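Putative redox protein (Lactobacillus casei, PDB 2QL8) probably acts as a thiol-based redox enzyme of the OsmC/Ohr family, whose characterised members reduce organic hydroperoxides. Local coordinates at residues T58-T63 against G131-E136; L32-S37 against P44-E49; E68-L73 against T114-N119. All coordinates share one frame; numbering follows the deposited sequence. Where two conformers were deposited one is given.

Contact 1: residues T58-T63 against G131-E136. With BEZ (benzoic acid), chain C.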
# COMPACT_ATOMS: atom_id res chain seq x y z
N THR A 58 7.33 4.77 3.88
CA THR A 58 7.44 6.17 3.45
C THR A 58 6.48 7.06 4.22
O THR A 58 6.86 8.18 4.63
CB THR A 58 7.25 6.28 1.92
OG1 THR A 58 8.27 5.49 1.28
CG2 THR A 58 7.32 7.72 1.43
N CYS A 59 5.25 6.57 4.41
CA CYS A 59 4.26 7.37 5.12
C CYS A 59 4.63 7.56 6.61
O CYS A 59 4.56 8.69 7.16
CB CYS A 59 2.87 6.76 5.00
SG CYS A 59 1.53 7.88 5.34
N LEU A 60 5.08 6.48 7.23
CA LEU A 60 5.50 6.55 8.61
C LEU A 60 6.68 7.51 8.77
O LEU A 60 6.73 8.32 9.70
CB LEU A 60 5.84 5.18 9.18
CG LEU A 60 4.67 4.32 9.65
CD1 LEU A 60 5.12 2.82 9.83
CD2 LEU A 60 3.94 4.88 10.89
N GLU A 61 7.64 7.39 7.84
CA GLU A 61 8.84 8.21 7.88
C GLU A 61 8.49 9.71 7.71
O GLU A 61 9.03 10.58 8.41
CB GLU A 61 9.85 7.72 6.84
CG GLU A 61 11.19 8.53 6.80
CD GLU A 61 12.14 8.23 7.94
OE1 GLU A 61 11.70 7.69 8.99
OE2 GLU A 61 13.35 8.57 7.74
N ALA A 62 7.57 10.01 6.78
CA ALA A 62 7.09 11.40 6.57
C ALA A 62 6.41 11.92 7.81
O ALA A 62 6.57 13.08 8.22
CB ALA A 62 6.14 11.49 5.36
N THR A 63 5.60 11.06 8.43
CA THR A 63 4.88 11.46 9.64
C THR A 63 5.88 11.74 10.78
O THR A 63 5.76 12.73 11.50
CB THR A 63 3.82 10.41 10.09
OG1 THR A 63 3.02 10.02 8.99
CG2 THR A 63 2.94 10.91 11.25
N GLY A 131 -6.38 -6.29 12.11
CA GLY A 131 -5.93 -7.44 12.90
C GLY A 131 -4.56 -7.98 12.53
O GLY A 131 -4.12 -8.96 13.14
N ASN A 132 -3.92 -7.39 11.51
CA ASN A 132 -2.72 -7.94 10.88
C ASN A 132 -1.50 -7.01 10.93
O ASN A 132 -0.47 -7.30 10.36
CB ASN A 132 -3.01 -8.32 9.40
CG ASN A 132 -3.89 -9.55 9.28
OD1 ASN A 132 -4.54 -9.97 10.26
ND2 ASN A 132 -3.98 -10.09 8.08
N TYR A 133 -1.63 -5.89 11.63
CA TYR A 133 -0.61 -4.85 11.65
C TYR A 133 -0.14 -4.59 13.06
O TYR A 133 -0.95 -4.32 13.95
CB TYR A 133 -1.24 -3.57 11.07
CG TYR A 133 -0.38 -2.32 11.18
CD1 TYR A 133 0.96 -2.31 10.85
CD2 TYR A 133 -0.97 -1.13 11.58
CE1 TYR A 133 1.72 -1.13 10.95
CE2 TYR A 133 -0.24 0.01 11.69
CZ TYR A 133 1.10 0.03 11.39
OH TYR A 133 1.82 1.21 11.48
N THR A 134 1.17 -4.61 13.21
CA THR A 134 1.87 -4.29 14.46
C THR A 134 2.99 -3.30 14.20
O THR A 134 3.54 -3.22 13.09
CB THR A 134 2.41 -5.59 15.13
OG1 THR A 134 3.15 -6.36 14.17
CG2 THR A 134 1.26 -6.43 15.67
N ILE A 135 3.37 -2.56 15.26
CA ILE A 135 4.41 -1.57 15.17
C ILE A 135 5.20 -1.59 16.48
O ILE A 135 4.61 -1.77 17.56
CB ILE A 135 3.82 -0.14 14.84
CG1 ILE A 135 4.93 0.87 14.64
CG2 ILE A 135 2.80 0.31 15.87
CD1 ILE A 135 4.46 2.18 13.98
N GLU A 136 6.50 -1.38 16.37
CA GLU A 136 7.37 -1.33 17.53
C GLU A 136 8.49 -0.31 17.32
O GLU A 136 8.84 0.03 16.20
CB GLU A 136 7.95 -2.72 17.83
CG GLU A 136 8.95 -3.15 16.85
CD GLU A 136 9.69 -4.46 17.24
OE1 GLU A 136 10.00 -4.70 18.44
OE2 GLU A 136 10.00 -5.22 16.33
C BEZ C . 0.78 14.79 10.06
O1 BEZ C . 0.80 16.05 10.28
O2 BEZ C . 0.15 14.08 10.76
C1 BEZ C . 1.44 14.13 8.90
C2 BEZ C . 2.42 14.87 8.21
C3 BEZ C . 3.05 14.29 7.11
C4 BEZ C . 2.69 12.99 6.72
C5 BEZ C . 1.72 12.27 7.42
C6 BEZ C . 1.09 12.80 8.50

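Contact 2: residues L32-S37 against P44-E49. With EDO (1,2-ethanediol), chain F; EDO (1,2-ethanediol), chain I.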
# COMPACT_ATOMS: atom_id res chain seq x y z
N LEU A 32 5.28 6.88 -12.46
CA LEU A 32 6.12 5.69 -12.24
C LEU A 32 5.45 4.43 -12.78
O LEU A 32 4.29 4.17 -12.50
CB LEU A 32 6.38 5.51 -10.74
CG LEU A 32 7.14 4.28 -10.23
CD1 LEU A 32 8.60 4.29 -10.81
CD2 LEU A 32 7.08 4.14 -8.70
N LYS A 33 6.21 3.62 -13.51
CA LYS A 33 5.82 2.28 -13.92
C LYS A 33 6.83 1.32 -13.32
O LYS A 33 8.06 1.52 -13.44
CB LYS A 33 5.81 2.17 -15.47
CG LYS A 33 5.49 0.77 -15.99
CD LYS A 33 5.41 0.81 -17.50
CE LYS A 33 4.24 0.13 -18.08
NZ LYS A 33 4.29 0.04 -19.58
N VAL A 34 6.33 0.24 -12.75
CA VAL A 34 7.15 -0.79 -12.15
C VAL A 34 6.84 -2.16 -12.81
O VAL A 34 5.69 -2.47 -13.09
CB VAL A 34 7.00 -0.88 -10.59
CG1 VAL A 34 7.57 0.42 -9.95
CG2 VAL A 34 5.54 -1.13 -10.18
N GLN A 35 7.89 -2.96 -13.03
CA GLN A 35 7.71 -4.35 -13.38
C GLN A 35 7.26 -5.13 -12.16
O GLN A 35 7.79 -4.95 -11.06
CB GLN A 35 9.04 -4.92 -13.91
CG GLN A 35 8.90 -6.33 -14.38
CD GLN A 35 10.15 -6.88 -14.99
OE1 GLN A 35 11.28 -6.53 -14.61
NE2 GLN A 35 9.95 -7.81 -15.92
N THR A 36 6.29 -6.01 -12.37
CA THR A 36 5.76 -6.85 -11.32
C THR A 36 5.90 -8.35 -11.69
O THR A 36 5.95 -8.72 -12.87
CB THR A 36 4.26 -6.50 -11.02
OG1 THR A 36 3.45 -6.74 -12.18
CG2 THR A 36 4.12 -5.05 -10.53
N SER A 37 5.90 -9.18 -10.66
CA SER A 37 5.95 -10.63 -10.82
C SER A 37 5.50 -11.30 -9.54
O SER A 37 5.40 -10.68 -8.47
CB SER A 37 7.36 -11.12 -11.21
OG SER A 37 8.33 -10.84 -10.22
N PRO A 44 12.48 -11.21 -11.99
CA PRO A 44 12.59 -9.80 -11.63
C PRO A 44 11.20 -9.21 -11.43
O PRO A 44 10.22 -9.66 -12.03
CB PRO A 44 13.26 -9.16 -12.85
CG PRO A 44 13.84 -10.28 -13.66
CD PRO A 44 13.12 -11.53 -13.28
N GLY A 45 11.13 -8.17 -10.60
CA GLY A 45 9.89 -7.42 -10.47
C GLY A 45 9.43 -7.36 -9.05
O GLY A 45 9.73 -8.21 -8.21
N THR A 46 8.65 -6.33 -8.79
CA THR A 46 8.06 -6.11 -7.46
C THR A 46 6.70 -6.82 -7.36
O THR A 46 6.31 -7.62 -8.22
CB THR A 46 8.03 -4.59 -7.10
OG1 THR A 46 7.76 -4.40 -5.70
CG2 THR A 46 6.98 -3.84 -7.93
N ASN A 47 6.01 -6.57 -6.25
CA ASN A 47 4.78 -7.27 -5.90
C ASN A 47 4.01 -6.45 -4.88
O ASN A 47 4.52 -5.43 -4.38
CB ASN A 47 5.11 -8.69 -5.38
CG ASN A 47 6.14 -8.67 -4.25
OD1 ASN A 47 5.89 -8.04 -3.22
ND2 ASN A 47 7.30 -9.36 -4.45
N PRO A 48 2.75 -6.81 -4.63
CA PRO A 48 1.95 -6.01 -3.68
C PRO A 48 2.51 -5.90 -2.27
O PRO A 48 2.32 -4.86 -1.60
CB PRO A 48 0.61 -6.73 -3.67
CG PRO A 48 0.53 -7.37 -5.03
CD PRO A 48 1.93 -7.87 -5.27
N GLU A 49 3.20 -6.94 -1.82
CA GLU A 49 3.80 -6.99 -0.50
C GLU A 49 4.88 -5.91 -0.39
O GLU A 49 4.90 -5.08 0.54
CB GLU A 49 4.41 -8.37 -0.26
CG GLU A 49 3.38 -9.52 -0.11
CD GLU A 49 3.03 -10.23 -1.45
OE1 GLU A 49 3.26 -9.64 -2.55
OE2 GLU A 49 2.54 -11.39 -1.37
C1 EDO F . 1.45 2.59 -19.76
O1 EDO F . 2.79 2.51 -20.28
C2 EDO F . 0.61 1.55 -20.52
O2 EDO F . 1.20 0.25 -20.34
C1 EDO I . -0.07 -12.53 -3.58
O1 EDO I . 1.22 -11.91 -3.53
C2 EDO I . -1.21 -11.53 -3.67
O2 EDO I . -1.14 -10.77 -4.89
O HOH W 1 7.94 -10.26 -7.17

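Contact 3: residues E68-L73 against T114-N119. With EDO (1,2-ethanediol), chain E.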
# COMPACT_ATOMS: atom_id res chain seq x y z
N GLU A 68 9.10 15.17 14.48
CA GLU A 68 10.42 15.66 14.85
C GLU A 68 10.47 17.18 14.74
O GLU A 68 10.93 17.87 15.66
CB GLU A 68 11.50 15.04 13.96
CG GLU A 68 11.81 13.59 14.26
CD GLU A 68 12.64 12.96 13.16
OE1 GLU A 68 12.34 13.25 11.98
OE2 GLU A 68 13.58 12.22 13.50
N LYS A 69 9.97 17.69 13.63
CA LYS A 69 9.98 19.15 13.39
C LYS A 69 9.12 19.92 14.40
O LYS A 69 9.51 20.97 14.87
CB LYS A 69 9.61 19.53 11.95
CG LYS A 69 10.68 19.17 10.95
CD LYS A 69 10.23 19.53 9.55
CE LYS A 69 11.16 18.90 8.50
NZ LYS A 69 12.03 19.88 7.81
N GLU A 70 7.96 19.37 14.75
CA GLU A 70 7.11 19.97 15.77
C GLU A 70 7.82 20.04 17.14
O GLU A 70 7.52 20.92 17.97
CB GLU A 70 5.79 19.17 15.92
CG GLU A 70 4.86 19.40 14.77
CD GLU A 70 3.64 18.50 14.72
OE1 GLU A 70 3.47 17.70 15.63
OE2 GLU A 70 2.82 18.64 13.76
N HIS A 71 8.74 19.10 17.38
CA HIS A 71 9.58 19.07 18.59
C HIS A 71 10.91 19.83 18.47
O HIS A 71 11.74 19.82 19.38
CB HIS A 71 9.82 17.62 18.97
CG HIS A 71 8.61 16.95 19.54
ND1 HIS A 71 8.37 16.87 20.90
CD2 HIS A 71 7.59 16.31 18.94
CE1 HIS A 71 7.22 16.23 21.09
NE2 HIS A 71 6.73 15.89 19.92
N GLY A 72 11.13 20.49 17.33
CA GLY A 72 12.35 21.26 17.10
C GLY A 72 13.61 20.47 16.84
O GLY A 72 14.72 20.95 17.06
N LEU A 73 13.45 19.22 16.36
CA LEU A 73 14.54 18.27 16.23
C LEU A 73 14.87 18.05 14.76
O LEU A 73 14.01 18.14 13.89
CB LEU A 73 14.20 16.96 16.91
CG LEU A 73 13.84 16.96 18.37
CD1 LEU A 73 13.54 15.54 18.80
CD2 LEU A 73 14.98 17.60 19.18
N THR A 114 6.91 7.14 18.26
CA THR A 114 6.30 5.98 17.54
C THR A 114 4.80 5.95 17.79
O THR A 114 4.03 5.75 16.85
CB THR A 114 6.99 4.63 17.90
OG1 THR A 114 8.40 4.73 17.66
CG2 THR A 114 6.41 3.48 17.11
N ASN A 115 4.39 6.15 19.04
CA ASN A 115 2.98 6.23 19.37
C ASN A 115 2.30 7.38 18.60
O ASN A 115 1.15 7.20 18.11
CB ASN A 115 2.73 6.38 20.88
CG ASN A 115 3.18 5.17 21.67
OD1 ASN A 115 3.30 4.06 21.15
ND2 ASN A 115 3.41 5.38 22.98
N GLU A 116 2.97 8.54 18.53
CA GLU A 116 2.44 9.71 17.84
C GLU A 116 2.19 9.38 16.36
O GLU A 116 1.14 9.69 15.81
CB GLU A 116 3.39 10.93 17.89
CG GLU A 116 3.33 11.80 19.18
CD GLU A 116 3.97 13.16 18.97
OE1 GLU A 116 3.45 14.01 18.18
OE2 GLU A 116 5.04 13.36 19.57
N ILE A 117 3.22 8.78 15.71
CA ILE A 117 3.13 8.53 14.26
C ILE A 117 2.12 7.41 13.97
O ILE A 117 1.42 7.42 12.95
CB ILE A 117 4.48 8.35 13.54
CG1 ILE A 117 5.13 6.98 13.82
CG2 ILE A 117 5.46 9.55 13.83
CD1 ILE A 117 6.47 6.77 13.09
N GLU A 118 2.03 6.43 14.86
CA GLU A 118 1.06 5.35 14.68
C GLU A 118 -0.37 5.90 14.55
O GLU A 118 -1.15 5.42 13.70
CB GLU A 118 1.10 4.38 15.88
CG GLU A 118 0.15 3.21 15.76
CD GLU A 118 0.14 2.31 17.01
OE1 GLU A 118 0.80 2.62 18.04
OE2 GLU A 118 -0.57 1.29 16.93
N ASN A 119 -0.67 6.94 15.35
CA ASN A 119 -1.97 7.58 15.38
C ASN A 119 -2.22 8.54 14.22
O ASN A 119 -3.36 8.86 13.95
CB ASN A 119 -2.15 8.35 16.67
CG ASN A 119 -2.30 7.45 17.87
OD1 ASN A 119 -2.78 6.31 17.75
ND2 ASN A 119 -1.90 7.97 19.05
C1 EDO E . 11.50 15.46 22.57
O1 EDO E . 10.67 16.59 22.38
C2 EDO E . 11.87 15.38 24.01
O2 EDO E . 12.67 16.54 24.30
O HOH W 2 4.33 16.62 17.96

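Contact 1: residues T58-T63 against G131-E136
In this OsmC/Ohr fold the long helix 48-70 lies over a sheet, and here L60 of the helix meets Y133 and I135 of strand 133-137, an outermost strand of the sheet within this chain. L60 forks between the two: its CD1 lies 4.0 Å from Y133 OH, and its CD2 comes 4.1 Å from I135 CD1, the leucine and isoleucine reaching for each other tip to tip. I135 gets there with CG1 anti to the backbone N (chi1 -175°) and the chain extended beyond it. Y133 OH is hydrogen-bonded to S124 OG and touches the L60 methyl by van der Waals contact. A98 and I117 also pack on L60.

A different face of the helix, a little over a quarter turn round, borders the benzoic acid. T63 OG1 bonds to C59 O at 2.7 Å, coming from above the carbonyl plane, while T63 N reaches the same oxygen from the opposite face. This fixes the threonine's rotation and leaves OG1 3.0 Å from benzoic acid C5, while A62 CB lies near C4. R120 NH2 of this chain and A90 N of the second subunit hydrogen-bond to the ligand. C59 packs beside C121, consistent with the redox cysteine pair of the family. The strand side is van der Waals contact alone, whereas on the ligand side the T63-C59 bond sets how T63 meets the ring.

Contact 2: residues L32-S37 against P44-E49
Q35 and S37 grip T46 through its backbone: T46 N donates to Q35 O at 2.8 Å, and S37 N donates to T46 O at 2.9 Å. Between these two bonds T36 CA lies 3.2 Å from T46 O in a CA-H...O contact. A side chain can add a further bond. S37 has two conformers, and in the one with OG held between its backbone N and carbonyl carbon (chi1 63°), OG donates to P44 O at 2.9 Å, approaching from well above the carbonyl plane. G45, with no side chain in the way, lets its CA come to 3.3 Å from Q35 O.

Around the polar core, T46 CG2 packs against V34 CG2 at 3.8 Å and crosses the methyl of T36 at a slant. Q35, fully extended, lies alongside P44 and brings OE1 to 3.7 Å from the proline CB.

The pattern is a single beta bridge, T36 with T46, on the edge of strand 33-36 turned away from its hairpin partner 24-27, which takes the backbones of V34 and T36. Just past the bridge the chain enters the long helix 48-70, with N47 as its N-cap: N47 OD1 accepts from Q50 N, and T46 OG1 bonds to Q50 OE1.

A water joins the two segments one shell out, accepting from N47 ND2 and lying 2.9 Å from both S37 O and G45 O. Farther out the second subunit closes in. Its Y12 OH bonds to N47 ND2, its L32 packs on T46, and its S55 OG bonds to P48 O, where the helix begins.

Contact 3: residues E68-L73 against T114-N119
H71 and E116 approach from opposite directions and meet edge-on to the imidazole: H71 NE2 donates to E116 OE2 at 3.1 Å. The bond is bent, with an N-H...O angle of 142°, and OE2 sits 26° out of the ring plane. On the glutamate side the syn lone pair of OE2 is used, the one on the side of OE1. Ring and carboxylate are turned 57° against each other, so the groups are far from coplanar. E116 spans the gap from helix 107-120 because its CG stands anti to the carbonyl carbon and the chain runs extended beyond it. E116 has two conformers, and the bond is described for one of them.

H71 comes just after the last turn of helix 48-70, which closes in a Schellman motif at G72: G72 N bonds back to K69 O and L73 N to E68 O. The ring of F113 also meets that of H71, while an ethanediol, probably from the crystallisation liquor, hydrogen-bonds to H71 ND1.

E70, one residue earlier, points toward the same glutamate but stops short. Its OE1 stays 4.5 Å from E116 OE1, and a water fills the gap, donating to E70 OE1 at 2.7 Å and to E116 OE1 at 2.8 Å. The main partners of E70 are arginines: R120 takes OE1 and R89 of the second subunit takes OE2, both residues that line benzoic acid pockets.

A carboxylate this close to NE2 may favour a protonated imidazole, though the exposed, bent bond would make the effect modest, while the water and R120 would ease the repulsion between the two glutamates.

Helix 48-70 carries one segment of every contact: contact 2 at its N-terminal end, contact 1 in its middle and contact 3 at its C-terminal end. Contact 2 is complete before the others open along the chain, whereas both segments of contact 3 fall between those of contact 1. Contacts 1 and 3 have centres 13 Å apart and touch, I117 packing on L60 and T63, and E118 on I135; helix 107-120 is thereby joined to both the long helix and strand 133-137. Contact 2 stands apart, its centre 31 Å from that of contact 3 and across the chain's centre. The second subunit reaches all three, so the helix is held along its length within the dimer.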